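Local coordinates for head completion protein gp6 (Enterobacteria phage HK97, PDB 3JVO), which completes the phage head as a ring-forming part of the head-tail connector, joining the portal protein to gp7 around an open channel for DNA ejection, at residues 12-17 with 62-67; 54-59 with 93-98; 3-8 with 32-37. All coordinates share one frame; numbering follows the deposited sequence.

Contact 1 (12-17 with 62-67)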
loop_
_atom_site.group_PDB
_atom_site.type_symbol
_atom_site.label_atom_id
_atom_site.label_comp_id
_atom_site.label_asym_id
_atom_site.label_seq_id
_atom_site.Cartn_x
_atom_site.Cartn_y
_atom_site.Cartn_z
ATOM N N SER G 12 -9.064 -1.089 -47.033
ATOM C CA SER G 12 -9.888 -0.005 -46.537
ATOM C C SER G 12 -10.490 -0.313 -45.162
ATOM O O SER G 12 -10.468 0.531 -44.279
ATOM C CB SER G 12 -11.009 0.284 -47.537
ATOM O OG SER G 12 -11.841 1.325 -47.057
ATOM N N LEU G 13 -11.022 -1.520 -44.983
ATOM C CA LEU G 13 -11.554 -1.931 -43.686
ATOM C C LEU G 13 -10.483 -2.059 -42.606
ATOM O O LEU G 13 -10.703 -1.619 -41.480
ATOM C CB LEU G 13 -12.355 -3.218 -43.801
ATOM C CG LEU G 13 -13.826 -3.101 -44.214
ATOM C CD1 LEU G 13 -14.417 -4.492 -44.282
ATOM C CD2 LEU G 13 -14.619 -2.275 -43.228
ATOM N N PHE G 14 -9.333 -2.647 -42.934
ATOM C CA PHE G 14 -8.218 -2.698 -41.969
ATOM C C PHE G 14 -7.849 -1.300 -41.472
ATOM O O PHE G 14 -7.664 -1.101 -40.280
ATOM C CB PHE G 14 -6.978 -3.361 -42.556
ATOM C CG PHE G 14 -7.037 -4.831 -42.557
ATOM C CD1 PHE G 14 -7.009 -5.547 -41.352
ATOM C CD2 PHE G 14 -7.130 -5.533 -43.763
ATOM C CE1 PHE G 14 -7.080 -6.931 -41.346
ATOM C CE2 PHE G 14 -7.199 -6.925 -43.763
ATOM C CZ PHE G 14 -7.174 -7.629 -42.548
ATOM N N LYS G 15 -7.779 -0.338 -42.387
ATOM C CA LYS G 15 -7.451 1.028 -42.026
ATOM C C LYS G 15 -8.490 1.682 -41.138
ATOM O O LYS G 15 -8.146 2.468 -40.266
ATOM C CB LYS G 15 -7.244 1.878 -43.266
ATOM C CG LYS G 15 -5.959 1.545 -44.044
ATOM C CD LYS G 15 -5.683 2.685 -45.023
ATOM C CE LYS G 15 -5.178 2.182 -46.339
ATOM N NZ LYS G 15 -5.044 3.276 -47.392
ATOM N N GLN G 16 -9.760 1.379 -41.375
ATOM C CA GLN G 16 -10.828 1.865 -40.505
ATOM C C GLN G 16 -10.749 1.233 -39.107
ATOM O O GLN G 16 -11.051 1.886 -38.127
ATOM C CB GLN G 16 -12.193 1.603 -41.144
ATOM C CG GLN G 16 -12.443 2.484 -42.384
ATOM C CD GLN G 16 -13.729 2.145 -43.090
ATOM O OE1 GLN G 16 -14.405 1.181 -42.751
ATOM N NE2 GLN G 16 -14.083 2.946 -44.073
ATOM N N GLN G 17 -10.328 -0.028 -39.021
ATOM C CA GLN G 17 -10.158 -0.687 -37.723
ATOM C C GLN G 17 -9.227 0.144 -36.843
ATOM O O GLN G 17 -9.503 0.377 -35.661
ATOM C CB GLN G 17 -9.601 -2.119 -37.914
ATOM C CG GLN G 17 -9.229 -2.855 -36.618
ATOM C CD GLN G 17 -10.460 -3.240 -35.825
ATOM O OE1 GLN G 17 -11.587 -3.045 -36.294
ATOM N NE2 GLN G 17 -10.258 -3.775 -34.616
ATOM N N ALA G 62 -11.549 -11.742 -34.994
ATOM C CA ALA G 62 -10.238 -12.002 -34.395
ATOM C C ALA G 62 -9.059 -11.433 -35.209
ATOM O O ALA G 62 -8.124 -10.876 -34.642
ATOM C CB ALA G 62 -10.031 -13.519 -34.114
ATOM N N VAL G 63 -9.094 -11.580 -36.529
ATOM C CA VAL G 63 -8.019 -11.069 -37.374
ATOM C C VAL G 63 -7.890 -9.543 -37.196
ATOM O O VAL G 63 -6.794 -9.004 -37.093
ATOM C CB VAL G 63 -8.267 -11.420 -38.868
ATOM C CG1 VAL G 63 -7.285 -10.658 -39.789
ATOM C CG2 VAL G 63 -8.171 -12.945 -39.111
ATOM N N LEU G 64 -9.027 -8.860 -37.160
ATOM C CA LEU G 64 -9.037 -7.415 -36.938
ATOM C C LEU G 64 -8.373 -7.062 -35.612
ATOM O O LEU G 64 -7.624 -6.090 -35.536
ATOM C CB LEU G 64 -10.456 -6.867 -36.966
ATOM C CG LEU G 64 -11.143 -6.713 -38.326
ATOM C CD1 LEU G 64 -12.586 -6.215 -38.081
ATOM C CD2 LEU G 64 -10.409 -5.735 -39.265
ATOM N N LEU G 65 -8.615 -7.863 -34.568
ATOM C CA LEU G 65 -8.045 -7.551 -33.251
ATOM C C LEU G 65 -6.537 -7.803 -33.220
ATOM O O LEU G 65 -5.752 -7.023 -32.652
ATOM C CB LEU G 65 -8.742 -8.355 -32.160
ATOM C CG LEU G 65 -10.216 -8.017 -31.856
ATOM C CD1 LEU G 65 -10.824 -9.157 -31.085
ATOM C CD2 LEU G 65 -10.269 -6.722 -31.044
ATOM N N VAL G 66 -6.132 -8.895 -33.840
ATOM C CA VAL G 66 -4.718 -9.254 -33.882
ATOM C C VAL G 66 -3.972 -8.211 -34.736
ATOM O O VAL G 66 -2.891 -7.775 -34.374
ATOM C CB VAL G 66 -4.522 -10.719 -34.382
ATOM C CG1 VAL G 66 -3.011 -11.052 -34.581
ATOM C CG2 VAL G 66 -5.129 -11.671 -33.381
ATOM N N PHE G 67 -4.560 -7.843 -35.871
ATOM C CA PHE G 67 -3.987 -6.838 -36.782
ATOM C C PHE G 67 -3.792 -5.495 -36.064
ATOM O O PHE G 67 -2.717 -4.885 -36.131
ATOM C CB PHE G 67 -4.887 -6.659 -38.026
ATOM C CG PHE G 67 -4.713 -5.314 -38.712
ATOM C CD1 PHE G 67 -3.712 -5.122 -39.656
ATOM C CD2 PHE G 67 -5.521 -4.233 -38.369
ATOM C CE1 PHE G 67 -3.532 -3.861 -40.247
ATOM C CE2 PHE G 67 -5.359 -2.975 -38.974
ATOM C CZ PHE G 67 -4.374 -2.795 -39.911
#

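Contact 2 (54-59 with 93-98)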
loop_
_atom_site.group_PDB
_atom_site.type_symbol
_atom_site.label_atom_id
_atom_site.label_comp_id
_atom_site.label_asym_id
_atom_site.label_seq_id
_atom_site.Cartn_x
_atom_site.Cartn_y
_atom_site.Cartn_z
ATOM N N ASP G 54 -15.284 -18.514 -47.389
ATOM C CA ASP G 54 -15.461 -19.533 -46.345
ATOM C C ASP G 54 -15.202 -19.017 -44.915
ATOM O O ASP G 54 -15.698 -19.594 -43.950
ATOM C CB ASP G 54 -14.563 -20.739 -46.615
ATOM C CG ASP G 54 -14.964 -21.513 -47.864
ATOM O OD1 ASP G 54 -16.122 -21.367 -48.327
ATOM O OD2 ASP G 54 -14.104 -22.274 -48.373
ATOM N N ILE G 55 -14.423 -17.949 -44.773
ATOM C CA ILE G 55 -14.009 -17.498 -43.435
ATOM C C ILE G 55 -15.184 -16.932 -42.623
ATOM O O ILE G 55 -15.851 -15.998 -43.067
ATOM C CB ILE G 55 -12.827 -16.465 -43.472
ATOM C CG1 ILE G 55 -11.730 -16.878 -44.481
ATOM C CG2 ILE G 55 -12.244 -16.267 -42.074
ATOM C CD1 ILE G 55 -11.107 -18.236 -44.226
ATOM N N PRO G 56 -15.447 -17.506 -41.436
ATOM C CA PRO G 56 -16.543 -17.020 -40.605
ATOM C C PRO G 56 -16.336 -15.605 -40.070
ATOM O O PRO G 56 -15.194 -15.160 -39.868
ATOM C CB PRO G 56 -16.555 -18.000 -39.425
ATOM C CG PRO G 56 -15.795 -19.191 -39.883
ATOM C CD PRO G 56 -14.765 -18.661 -40.826
ATOM N N ALA G 57 -17.451 -14.933 -39.800
ATOM C CA ALA G 57 -17.436 -13.595 -39.254
ATOM C C ALA G 57 -16.647 -13.500 -37.933
ATOM O O ALA G 57 -15.897 -12.551 -37.749
ATOM C CB ALA G 57 -18.862 -13.070 -39.091
ATOM N N ALA G 58 -16.793 -14.473 -37.023
ATOM C CA ALA G 58 -16.085 -14.377 -35.734
ATOM C C ALA G 58 -14.565 -14.400 -35.961
ATOM O O ALA G 58 -13.815 -13.695 -35.265
ATOM C CB ALA G 58 -16.508 -15.496 -34.773
ATOM N N VAL G 59 -14.116 -15.217 -36.918
ATOM C CA VAL G 59 -12.689 -15.289 -37.247
ATOM C C VAL G 59 -12.242 -13.959 -37.873
ATOM O O VAL G 59 -11.170 -13.445 -37.566
ATOM C CB VAL G 59 -12.359 -16.543 -38.135
ATOM C CG1 VAL G 59 -10.898 -16.574 -38.582
ATOM C CG2 VAL G 59 -12.685 -17.825 -37.365
ATOM N N PHE G 93 -11.797 -19.513 -30.782
ATOM C CA PHE G 93 -12.006 -20.809 -30.126
ATOM C C PHE G 93 -13.228 -21.516 -30.695
ATOM O O PHE G 93 -13.210 -22.720 -30.916
ATOM C CB PHE G 93 -12.130 -20.600 -28.608
ATOM C CG PHE G 93 -12.495 -21.845 -27.828
ATOM C CD1 PHE G 93 -11.503 -22.680 -27.311
ATOM C CD2 PHE G 93 -13.835 -22.162 -27.573
ATOM C CE1 PHE G 93 -11.849 -23.822 -26.575
ATOM C CE2 PHE G 93 -14.181 -23.294 -26.846
ATOM C CZ PHE G 93 -13.189 -24.125 -26.348
ATOM N N ILE G 94 -14.280 -20.741 -30.948
ATOM C CA ILE G 94 -15.551 -21.281 -31.440
ATOM C C ILE G 94 -15.487 -21.740 -32.914
ATOM O O ILE G 94 -16.438 -22.325 -33.429
ATOM C CB ILE G 94 -16.735 -20.307 -31.160
ATOM C CG1 ILE G 94 -16.390 -18.886 -31.577
ATOM C CG2 ILE G 94 -17.096 -20.306 -29.688
ATOM C CD1 ILE G 94 -17.037 -18.461 -32.830
ATOM N N HIS G 95 -14.352 -21.495 -33.571
ATOM C CA HIS G 95 -14.108 -21.991 -34.935
ATOM C C HIS G 95 -12.815 -22.804 -35.051
ATOM O O HIS G 95 -12.265 -23.001 -36.144
ATOM C CB HIS G 95 -14.145 -20.846 -35.946
ATOM C CG HIS G 95 -15.529 -20.376 -36.263
ATOM N ND1 HIS G 95 -15.993 -19.128 -35.904
ATOM C CD2 HIS G 95 -16.558 -20.997 -36.884
ATOM C CE1 HIS G 95 -17.245 -18.996 -36.302
ATOM N NE2 HIS G 95 -17.612 -20.118 -36.898
ATOM N N ARG G 96 -12.353 -23.291 -33.907
ATOM C CA ARG G 96 -11.147 -24.101 -33.838
ATOM C C ARG G 96 -11.437 -25.537 -34.282
ATOM O O ARG G 96 -12.407 -26.156 -33.831
ATOM C CB ARG G 96 -10.573 -24.064 -32.413
ATOM C CG ARG G 96 -9.442 -25.036 -32.142
ATOM C CD ARG G 96 -8.107 -24.534 -32.669
ATOM N NE ARG G 96 -7.057 -25.542 -32.505
ATOM C CZ ARG G 96 -6.306 -25.674 -31.414
ATOM N NH1 ARG G 96 -6.468 -24.860 -30.372
ATOM N NH2 ARG G 96 -5.384 -26.628 -31.361
ATOM N N ASN G 97 -10.604 -26.045 -35.186
ATOM C CA ASN G 97 -10.623 -27.457 -35.542
ATOM C C ASN G 97 -9.851 -28.229 -34.470
ATOM O O ASN G 97 -8.649 -28.004 -34.266
ATOM C CB ASN G 97 -10.030 -27.662 -36.942
ATOM C CG ASN G 97 -10.060 -29.117 -37.396
ATOM O OD1 ASN G 97 -10.925 -29.517 -38.181
ATOM N ND2 ASN G 97 -9.109 -29.913 -36.913
ATOM N N TRP G 98 -10.561 -29.114 -33.774
ATOM C CA TRP G 98 -9.990 -29.904 -32.679
ATOM C C TRP G 98 -9.626 -31.312 -33.141
ATOM O O TRP G 98 -10.430 -31.989 -33.786
ATOM C CB TRP G 98 -10.964 -29.971 -31.493
ATOM C CG TRP G 98 -11.132 -28.661 -30.763
ATOM C CD1 TRP G 98 -12.257 -27.878 -30.724
ATOM C CD2 TRP G 98 -10.145 -27.987 -29.968
ATOM N NE1 TRP G 98 -12.029 -26.755 -29.954
ATOM C CE2 TRP G 98 -10.744 -26.798 -29.477
ATOM C CE3 TRP G 98 -8.811 -28.270 -29.624
ATOM C CZ2 TRP G 98 -10.050 -25.888 -28.660
ATOM C CZ3 TRP G 98 -8.119 -27.368 -28.811
ATOM C CH2 TRP G 98 -8.745 -26.188 -28.339
#

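Contact 3 (3-8 with 32-37)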
loop_
_atom_site.group_PDB
_atom_site.type_symbol
_atom_site.label_atom_id
_atom_site.label_comp_id
_atom_site.label_asym_id
_atom_site.label_seq_id
_atom_site.Cartn_x
_atom_site.Cartn_y
_atom_site.Cartn_z
ATOM N N ILE G 3 -5.320 -18.420 -49.270
ATOM C CA ILE G 3 -6.250 -17.293 -49.267
ATOM C C ILE G 3 -5.510 -15.982 -49.039
ATOM O O ILE G 3 -4.651 -15.873 -48.156
ATOM C CB ILE G 3 -7.369 -17.480 -48.202
ATOM C CG1 ILE G 3 -8.105 -18.804 -48.432
ATOM C CG2 ILE G 3 -8.364 -16.309 -48.234
ATOM C CD1 ILE G 3 -9.035 -19.196 -47.318
ATOM N N ASP G 4 -5.843 -14.988 -49.853
ATOM C CA ASP G 4 -5.306 -13.651 -49.687
ATOM C C ASP G 4 -6.170 -12.894 -48.666
ATOM O O ASP G 4 -7.377 -12.718 -48.882
ATOM C CB ASP G 4 -5.309 -12.931 -51.033
ATOM C CG ASP G 4 -4.845 -11.486 -50.928
ATOM O OD1 ASP G 4 -4.631 -10.984 -49.800
ATOM O OD2 ASP G 4 -4.700 -10.841 -51.983
ATOM N N VAL G 5 -5.561 -12.440 -47.567
ATOM C CA VAL G 5 -6.314 -11.752 -46.498
ATOM C C VAL G 5 -7.152 -10.572 -47.024
ATOM O O VAL G 5 -8.260 -10.362 -46.567
ATOM C CB VAL G 5 -5.413 -11.319 -45.297
ATOM C CG1 VAL G 5 -4.393 -10.306 -45.706
ATOM C CG2 VAL G 5 -6.280 -10.789 -44.134
ATOM N N LEU G 6 -6.638 -9.842 -48.012
ATOM C CA LEU G 6 -7.362 -8.703 -48.578
ATOM C C LEU G 6 -8.627 -9.084 -49.377
ATOM O O LEU G 6 -9.437 -8.218 -49.670
ATOM C CB LEU G 6 -6.429 -7.793 -49.390
ATOM C CG LEU G 6 -5.291 -7.144 -48.573
ATOM C CD1 LEU G 6 -4.408 -6.262 -49.456
ATOM C CD2 LEU G 6 -5.853 -6.335 -47.414
ATOM N N ASP G 7 -8.799 -10.368 -49.709
ATOM C CA ASP G 7 -10.045 -10.847 -50.321
ATOM C C ASP G 7 -11.075 -11.166 -49.264
ATOM O O ASP G 7 -12.254 -11.333 -49.573
ATOM C CB ASP G 7 -9.808 -12.124 -51.123
ATOM C CG ASP G 7 -9.013 -11.892 -52.395
ATOM O OD1 ASP G 7 -9.032 -10.752 -52.925
ATOM O OD2 ASP G 7 -8.378 -12.874 -52.864
ATOM N N VAL G 8 -10.609 -11.303 -48.023
ATOM C CA VAL G 8 -11.446 -11.587 -46.856
ATOM C C VAL G 8 -11.863 -10.254 -46.201
ATOM O O VAL G 8 -13.034 -10.020 -45.959
ATOM C CB VAL G 8 -10.676 -12.504 -45.849
ATOM C CG1 VAL G 8 -11.505 -12.817 -44.604
ATOM C CG2 VAL G 8 -10.215 -13.808 -46.527
ATOM N N TYR G 32 0.981 -6.443 -41.691
ATOM C CA TYR G 32 0.320 -6.731 -40.423
ATOM C C TYR G 32 -0.944 -7.573 -40.647
ATOM O O TYR G 32 -1.226 -8.497 -39.891
ATOM C CB TYR G 32 -0.092 -5.442 -39.704
ATOM C CG TYR G 32 1.035 -4.553 -39.179
ATOM C CD1 TYR G 32 2.265 -5.077 -38.801
ATOM C CD2 TYR G 32 0.839 -3.173 -39.058
ATOM C CE1 TYR G 32 3.295 -4.243 -38.307
ATOM C CE2 TYR G 32 1.857 -2.328 -38.579
ATOM C CZ TYR G 32 3.065 -2.860 -38.195
ATOM O OH TYR G 32 4.056 -2.009 -37.711
ATOM N N ALA G 33 -1.698 -7.225 -41.676
ATOM C CA ALA G 33 -2.936 -7.926 -42.028
ATOM C C ALA G 33 -2.624 -9.372 -42.387
ATOM O O ALA G 33 -3.318 -10.284 -41.946
ATOM C CB ALA G 33 -3.637 -7.229 -43.174
ATOM N N GLN G 34 -1.571 -9.570 -43.188
ATOM C CA GLN G 34 -1.158 -10.905 -43.605
ATOM C C GLN G 34 -0.691 -11.726 -42.403
ATOM O O GLN G 34 -1.016 -12.912 -42.293
ATOM C CB GLN G 34 -0.060 -10.818 -44.659
ATOM C CG GLN G 34 -0.536 -10.220 -46.010
ATOM C CD GLN G 34 0.619 -9.926 -46.952
ATOM O OE1 GLN G 34 1.764 -9.766 -46.518
ATOM N NE2 GLN G 34 0.327 -9.854 -48.254
ATOM N N ALA G 35 0.064 -11.086 -41.505
ATOM C CA ALA G 35 0.566 -11.733 -40.311
ATOM C C ALA G 35 -0.588 -12.143 -39.404
ATOM O O ALA G 35 -0.589 -13.243 -38.866
ATOM C CB ALA G 35 1.520 -10.817 -39.569
ATOM N N ALA G 36 -1.561 -11.254 -39.220
ATOM C CA ALA G 36 -2.704 -11.542 -38.356
ATOM C C ALA G 36 -3.550 -12.675 -38.913
ATOM O O ALA G 36 -4.059 -13.514 -38.166
ATOM C CB ALA G 36 -3.545 -10.319 -38.189
ATOM N N PHE G 37 -3.735 -12.668 -40.228
ATOM C CA PHE G 37 -4.529 -13.689 -40.885
ATOM C C PHE G 37 -3.833 -15.036 -40.806
ATOM O O PHE G 37 -4.461 -16.034 -40.437
ATOM C CB PHE G 37 -4.788 -13.305 -42.336
ATOM C CG PHE G 37 -5.697 -14.261 -43.074
ATOM C CD1 PHE G 37 -7.063 -14.342 -42.765
ATOM C CD2 PHE G 37 -5.202 -15.037 -44.116
ATOM C CE1 PHE G 37 -7.909 -15.232 -43.472
ATOM C CE2 PHE G 37 -6.033 -15.920 -44.831
ATOM C CZ PHE G 37 -7.382 -16.017 -44.507
#

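Contact 1 (12-17 with 62-67)
Phe14 carries this contact, driving one edge of its ring into the face of Phe67. Its CG lies anti to the carbonyl carbon (chi1 -80°), which sets CD1 over the centre of the Phe67 ring, 3.5 Å from Phe67 CG. The stack is edge-to-face with centroids 4.7 Å apart, though the planes meet at only 54°. Phe14 CB adds a CH-pi contact over the same face, 4.1 Å from the Phe67 centroid. Phe67 answers with CG anti to its own backbone N, so its ring reaches across to helix 11-17. This is helix-helix packing, buried in the assembled ring: the axes of 12-17 and 62-67, on helices 11-17 and 57-72, cross at -59° and approach to 10.2 Å. Val63 CG1 sits at the edge of the Phe14 ring, 4.0 Å from Phe14 CE1, while Leu64 CD2 lies 4.0 Å from Phe14 CD1. Gln17, its chain bent at chi2, lays its aliphatic part and amide obliquely across Leu64, CD 3.8 Å from Leu64 CB. The amide ends are satisfied between subunits, OE1 bonding to Tyr32 OH and NE2 to Arg74 O, both residues of a neighbouring subunit.

Contact 2 (54-59 with 93-98)
The N-terminal end of helix 57-72, with Pro56 at its N-cap position, meets the turn that follows helix 87-93 near the end of the modelled chain. That turn is a type I beta turn from Phe93 to Arg96, closed by a bond from Arg96 N to Phe93 O of 3.2 Å, and it presents His95 to the helix start. His95 has CG anti to the carbonyl carbon and beside the backbone N (chi1 -76°), which sends the imidazole across to Pro56, the two side chains meeting tip to tip. Pro56 CB stands over one face of the ring in a CH-pi contact, 3.5 Å from the centroid of the His95 ring and displaced toward its rim. Pro56 CG lies beside CB against the same imidazole, so both proline carbons share it. Ala58 CB comes to the ring edge, close to its plane. Val59 crosses obliquely: its CG2, anti to the carbonyl carbon, reaches 3.6 Å from His95 CB. Ile94 holds CG1 in the crowded position between backbone N and carbonyl carbon (chi1 48°), and this turns its end inward until CD1 is 3.6 Å from Ala58 CB. The contact is small, 175 Å² in all, made by van der Waals and CH-pi packing. A neighbouring subunit grips the same region through polar groups: its Asp38 OD2 accepts from Ala58 N, in the first turn of the helix, and its Arg42 NH2 donates to Ile94 O. Within the chain, Trp49 packs on Pro56 and Val59, while Met41 and Cys44, at the C-terminal end of helix 26-44, touch Val59, placing the joint between helices 26-44, 57-72 and 87-93.

Contact 3 (3-8 with 32-37)
Val5 slides past Phe37 in the opposite direction, its CG2 lodged 3.4 Å from Phe37 CB and its CA above one face of the aromatic ring, offset toward the rim. The pair joins the short, weakly bonded N-terminal helix 5-8 to the middle of helix 26-44 in the helical fold of the gp6 subunit. Phe37 has CG anti to the backbone N (chi1 -176°), which extends the ring away from its own helix and against the N-terminal segment. Three residues of that segment gather on it. The Ile3 and Phe37 side chains cross at about a right angle, with Ile3 CG2 at 3.9 Å from Phe37 CZ, and the Ile3 carbonyl oxygen approaches the ring obliquely, 3.6 Å from Phe37 CE2. The Val8 side chain crosses that of Phe37 at a similar angle and brings CG2 to 4.1 Å from Phe37 CE1. Val5 itself holds CG1 in the crowded position between backbone N and carbonyl carbon (chi1 64°); CG2 lies against Phe37 CB and also near Ala33 O, while CG1 faces Ala33 CB at 4.1 Å and Gln34 CG at 3.9 Å. The backbones come closest at Val5 CA and Gln34 CA, 6.0 Å apart, with the small Ala33 beside them, consistent with such an approach. Gln34, partly exposed, its CG anti to the carbonyl carbon and its chain extended beyond, borders this packing. Phe14 closes it from helix 11-17, touching both Val5 and Ala33, and Ile55 covers Ile3. Asp4, at the N-cap position, caps the short helix: OD1 accepts from Leu6 N at 2.9 Å, the donor arriving from above the carboxylate plane, 53° out of it.

How the contacts relate
Contacts 1 and 3 are neighbours that touch, contact 1 buried and contact 3 partly so, their centres about 10 Å apart: Phe14 CZ packs 3.6 Å from Ala33 CB, and Phe67 CD1 lies 3.6 Å from Tyr32 CB. Contact 2 stands farther off, its centre about 17 Å from that of contact 1 and about 15 Å from that of contact 3. Helix 57-72 serves both contact 1 and contact 2, while Ile55 links contact 2 to contact 3, its CD1 being 3.8 Å from Ile3 CD1. All three also face other subunits of the 13-membered ring, which joins copies of contacts 1 and 3: segment 32-37 of one subunit faces segment 12-17 of the next.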